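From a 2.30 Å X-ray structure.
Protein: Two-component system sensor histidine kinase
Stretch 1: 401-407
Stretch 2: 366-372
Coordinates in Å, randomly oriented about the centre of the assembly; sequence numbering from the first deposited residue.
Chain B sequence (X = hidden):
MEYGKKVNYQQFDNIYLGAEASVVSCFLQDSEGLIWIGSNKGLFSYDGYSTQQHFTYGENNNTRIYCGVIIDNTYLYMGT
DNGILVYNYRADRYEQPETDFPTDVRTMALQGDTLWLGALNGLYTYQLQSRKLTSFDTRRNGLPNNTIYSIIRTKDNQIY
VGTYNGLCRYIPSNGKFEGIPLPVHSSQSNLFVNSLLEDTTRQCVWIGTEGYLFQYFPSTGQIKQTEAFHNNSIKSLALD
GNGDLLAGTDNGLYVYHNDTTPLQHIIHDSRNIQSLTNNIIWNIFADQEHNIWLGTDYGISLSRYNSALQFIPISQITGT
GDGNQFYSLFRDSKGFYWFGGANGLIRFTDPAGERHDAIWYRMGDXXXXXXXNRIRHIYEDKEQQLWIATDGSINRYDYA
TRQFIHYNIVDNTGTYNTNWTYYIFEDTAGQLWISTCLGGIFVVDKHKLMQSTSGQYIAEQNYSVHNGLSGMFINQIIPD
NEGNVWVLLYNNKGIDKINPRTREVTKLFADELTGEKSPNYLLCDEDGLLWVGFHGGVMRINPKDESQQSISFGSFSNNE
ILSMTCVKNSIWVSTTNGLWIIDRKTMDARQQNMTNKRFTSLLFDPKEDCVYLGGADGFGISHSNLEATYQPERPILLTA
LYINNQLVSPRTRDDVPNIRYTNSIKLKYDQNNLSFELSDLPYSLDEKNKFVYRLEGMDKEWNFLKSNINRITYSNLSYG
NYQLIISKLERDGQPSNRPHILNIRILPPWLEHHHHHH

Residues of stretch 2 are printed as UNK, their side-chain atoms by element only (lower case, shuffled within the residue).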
# COMPACT_ATOMS: atom_id res chain seq x y z
N THR B 401 20.35 -14.54 -13.32
CA THR B 401 19.39 -15.20 -12.41
C THR B 401 18.62 -14.19 -11.53
O THR B 401 17.62 -14.54 -10.86
CB THR B 401 20.09 -16.21 -11.48
OG1 THR B 401 20.93 -15.51 -10.55
CG2 THR B 401 20.92 -17.26 -12.28
N ARG B 402 19.12 -12.97 -11.49
CA ARG B 402 18.46 -11.91 -10.74
C ARG B 402 18.57 -12.19 -9.25
O ARG B 402 17.70 -11.87 -8.49
CB ARG B 402 17.03 -11.70 -11.25
CG ARG B 402 16.96 -11.02 -12.66
CD ARG B 402 15.55 -10.90 -13.30
NE ARG B 402 14.84 -12.19 -13.34
CZ ARG B 402 13.64 -12.44 -12.79
NH1 ARG B 402 12.94 -11.48 -12.19
NH2 ARG B 402 13.11 -13.66 -12.87
N GLN B 403 19.67 -12.83 -8.86
CA GLN B 403 19.92 -13.22 -7.49
C GLN B 403 21.33 -12.76 -7.08
O GLN B 403 22.26 -12.68 -7.94
CB GLN B 403 19.76 -14.75 -7.27
CG GLN B 403 18.35 -15.34 -7.53
CD GLN B 403 17.26 -14.79 -6.60
OE1 GLN B 403 17.51 -14.42 -5.44
NE2 GLN B 403 16.06 -14.71 -7.10
N PHE B 404 21.47 -12.41 -5.79
CA PHE B 404 22.81 -12.20 -5.18
C PHE B 404 23.51 -13.48 -4.77
O PHE B 404 22.86 -14.46 -4.42
CB PHE B 404 22.74 -11.23 -3.98
CG PHE B 404 22.50 -9.82 -4.43
CD1 PHE B 404 23.57 -9.01 -4.85
CD2 PHE B 404 21.22 -9.36 -4.58
CE1 PHE B 404 23.33 -7.76 -5.33
CE2 PHE B 404 20.97 -8.10 -5.08
CZ PHE B 404 22.01 -7.31 -5.45
N ILE B 405 24.84 -13.46 -4.87
CA ILE B 405 25.70 -14.56 -4.43
C ILE B 405 26.45 -14.01 -3.22
O ILE B 405 27.09 -12.96 -3.32
CB ILE B 405 26.75 -14.97 -5.51
CG1 ILE B 405 26.11 -15.75 -6.64
CG2 ILE B 405 27.89 -15.83 -4.90
CD1 ILE B 405 25.72 -14.94 -7.78
N HIS B 406 26.37 -14.74 -2.11
CA HIS B 406 26.91 -14.32 -0.85
C HIS B 406 28.28 -14.96 -0.68
O HIS B 406 28.49 -16.10 -1.15
CB HIS B 406 25.96 -14.82 0.24
CG HIS B 406 26.41 -14.52 1.63
ND1 HIS B 406 27.05 -15.45 2.42
CD2 HIS B 406 26.33 -13.39 2.38
CE1 HIS B 406 27.33 -14.91 3.61
NE2 HIS B 406 26.89 -13.67 3.61
N TYR B 407 29.18 -14.23 -0.03
CA TYR B 407 30.53 -14.69 0.30
C TYR B 407 30.90 -14.45 1.77
O TYR B 407 30.66 -13.37 2.33
CB TYR B 407 31.60 -13.97 -0.57
CG TYR B 407 31.39 -14.05 -2.05
CD1 TYR B 407 31.84 -15.17 -2.78
CD2 TYR B 407 30.72 -13.04 -2.73
CE1 TYR B 407 31.64 -15.27 -4.14
CE2 TYR B 407 30.54 -13.11 -4.12
CZ TYR B 407 31.01 -14.23 -4.81
OH TYR B 407 30.78 -14.32 -6.18
N UNK B 366 10.75 -14.43 0.07
CA UNK B 366 10.76 -15.75 -0.54
C UNK B 366 11.45 -15.78 -1.91
O UNK B 366 12.07 -16.77 -2.24
c UNK B 366 9.59 -17.18 1.75
c UNK B 366 8.62 -16.60 0.68
c UNK B 366 9.32 -16.31 -0.66
n UNK B 366 9.77 -19.06 3.37
c UNK B 366 8.84 -18.06 2.75
N UNK B 367 11.37 -14.72 -2.69
CA UNK B 367 11.79 -14.84 -4.07
C UNK B 367 13.10 -14.17 -4.31
O UNK B 367 13.87 -14.64 -5.12
c UNK B 367 10.78 -14.16 -5.01
c UNK B 367 10.98 -14.63 -6.46
o UNK B 367 9.48 -14.52 -4.58
N UNK B 368 13.32 -13.05 -3.61
CA UNK B 368 14.49 -12.21 -3.76
C UNK B 368 15.19 -11.95 -2.41
O UNK B 368 15.19 -10.82 -1.90
c UNK B 368 13.64 -11.80 -8.17
c UNK B 368 13.50 -11.09 -5.84
c UNK B 368 12.33 -11.49 -8.36
o UNK B 368 11.79 -11.71 -9.61
c UNK B 368 12.14 -10.80 -6.05
c UNK B 368 14.14 -10.90 -4.47
c UNK B 368 11.55 -11.01 -7.32
c UNK B 368 14.24 -11.58 -6.90
N UNK B 369 15.82 -12.99 -1.84
CA UNK B 369 16.40 -12.79 -0.51
C UNK B 369 17.72 -12.04 -0.51
O UNK B 369 18.38 -11.94 -1.53
c UNK B 369 16.69 -15.11 -1.24
c UNK B 369 16.10 -14.34 -2.40
c UNK B 369 16.56 -14.24 0.02
N UNK B 370 18.04 -11.43 0.62
CA UNK B 370 19.36 -10.88 0.89
C UNK B 370 19.87 -11.43 2.20
O UNK B 370 19.08 -11.69 3.10
c UNK B 370 19.71 -8.54 -0.17
c UNK B 370 20.91 -9.10 -0.82
c UNK B 370 19.30 -9.39 1.02
c UNK B 370 19.93 -7.08 0.29
N UNK B 371 21.18 -11.59 2.31
CA UNK B 371 21.80 -12.05 3.55
C UNK B 371 21.45 -11.13 4.75
O UNK B 371 21.42 -11.63 5.86
o UNK B 371 23.90 -10.95 2.90
c UNK B 371 23.35 -12.18 3.43
N UNK B 372 21.16 -9.84 4.50
CA UNK B 372 20.90 -8.80 5.54
C UNK B 372 20.25 -7.60 4.87
O UNK B 372 20.59 -7.27 3.73
c UNK B 372 22.03 -7.78 7.60
n UNK B 372 21.48 -6.54 7.89
c UNK B 372 22.20 -8.30 6.20
n UNK B 372 21.96 -7.43 9.77
c UNK B 372 22.34 -8.33 8.79
c UNK B 372 21.44 -6.37 9.20
O HOH W 1 19.22 -12.84 -4.18

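Position 366 carries five side-chain atoms, four carbons in an unbranched row ending in a nitrogen, and none of them touches stretch 1. An aliphatic chain tipped by an amine is lysine. The side chain of Lys366 is out of reach of the 401-407 segment.

Position 367 has three side-chain atoms: one carbon bearing both an oxygen and a second carbon, none of them in contact with stretch 1. This beta-branched alcohol is threonine. Thr367 CG2 comes no nearer to stretch 1 than 5.1 Å, to Gln403 NE2, and the residue contributes through its backbone: Gln403 NE2 donates a hydrogen bond to Thr367 O at 3.0 Å, with an N-H...O angle of 149°.

Position 368 shows one carbon leading to a ring of six carbons, with an oxygen attached to the ring carbon farthest from the chain. The oxygen at position 368 lies 2.8 Å from Arg402 NH1, and a ring carbon packs against Gln403 NE2. A six-membered ring alone would allow phenylalanine; the oxygen makes it tyrosine. Arg402 NH1 donates to Tyr368 OH, but the 120° angle at the hydrogen marks the bond as weak. The CA-to-CB bond of Tyr368 runs sideways, and with chi1 in m the ring's end comes nearer to stretch 1. Gln403 NE2 packs 3.6 Å from Tyr368 CD1.

At position 369, three carbons close a ring onto the backbone nitrogen, and the ring carbon bonded to that nitrogen sits 3.4 Å from Gln403 OE1. The closed ring identifies proline, and the carbon is Pro369 CD. Its nitrogen has no hydrogen to donate, but its carbonyl accepts a hydrogen bond from water 1, with Pro369 O 2.9 Å from the water oxygen.

Position 370 has four carbons, forked at the second rather than the first, and a terminal carbon of the fork lies 3.8 Å from Phe404 CD2. It is leucine and not isoleucine; Leu370 CD2 makes this apolar contact.

Position 371 has one carbon followed by one oxygen. Its CA-to-CB bond points toward stretch 1, and CB of position 371 approaches His406 CD2 to 3.4 Å. This is serine; Ser371 OG is hydrogen-bonded elsewhere in the structure.

Position 372 has one carbon followed by a five-membered ring of three carbons and two nitrogens, without contact to stretch 1, hence histidine, His372.

The two segments run in broadly similar directions, 26° apart, yet Gln403 CA and Tyr368 CA are 6.7 Å apart, and the hydrogen bonds found across the gap run through side chains and a water. Gln403 is central: its amide nitrogen reaches Thr367 O, while Gln403 OE1 accepts from water 1 at 2.6 Å. The same water accepts from Phe404 N, 2.8 Å from its oxygen, thereby linking the two backbones. Polar bridges thus give way to the Phe404-Leu370 and His406-Ser371 packing, within 355 Å² of buried surface.

Stretch 2 366-372: KTYPLSH
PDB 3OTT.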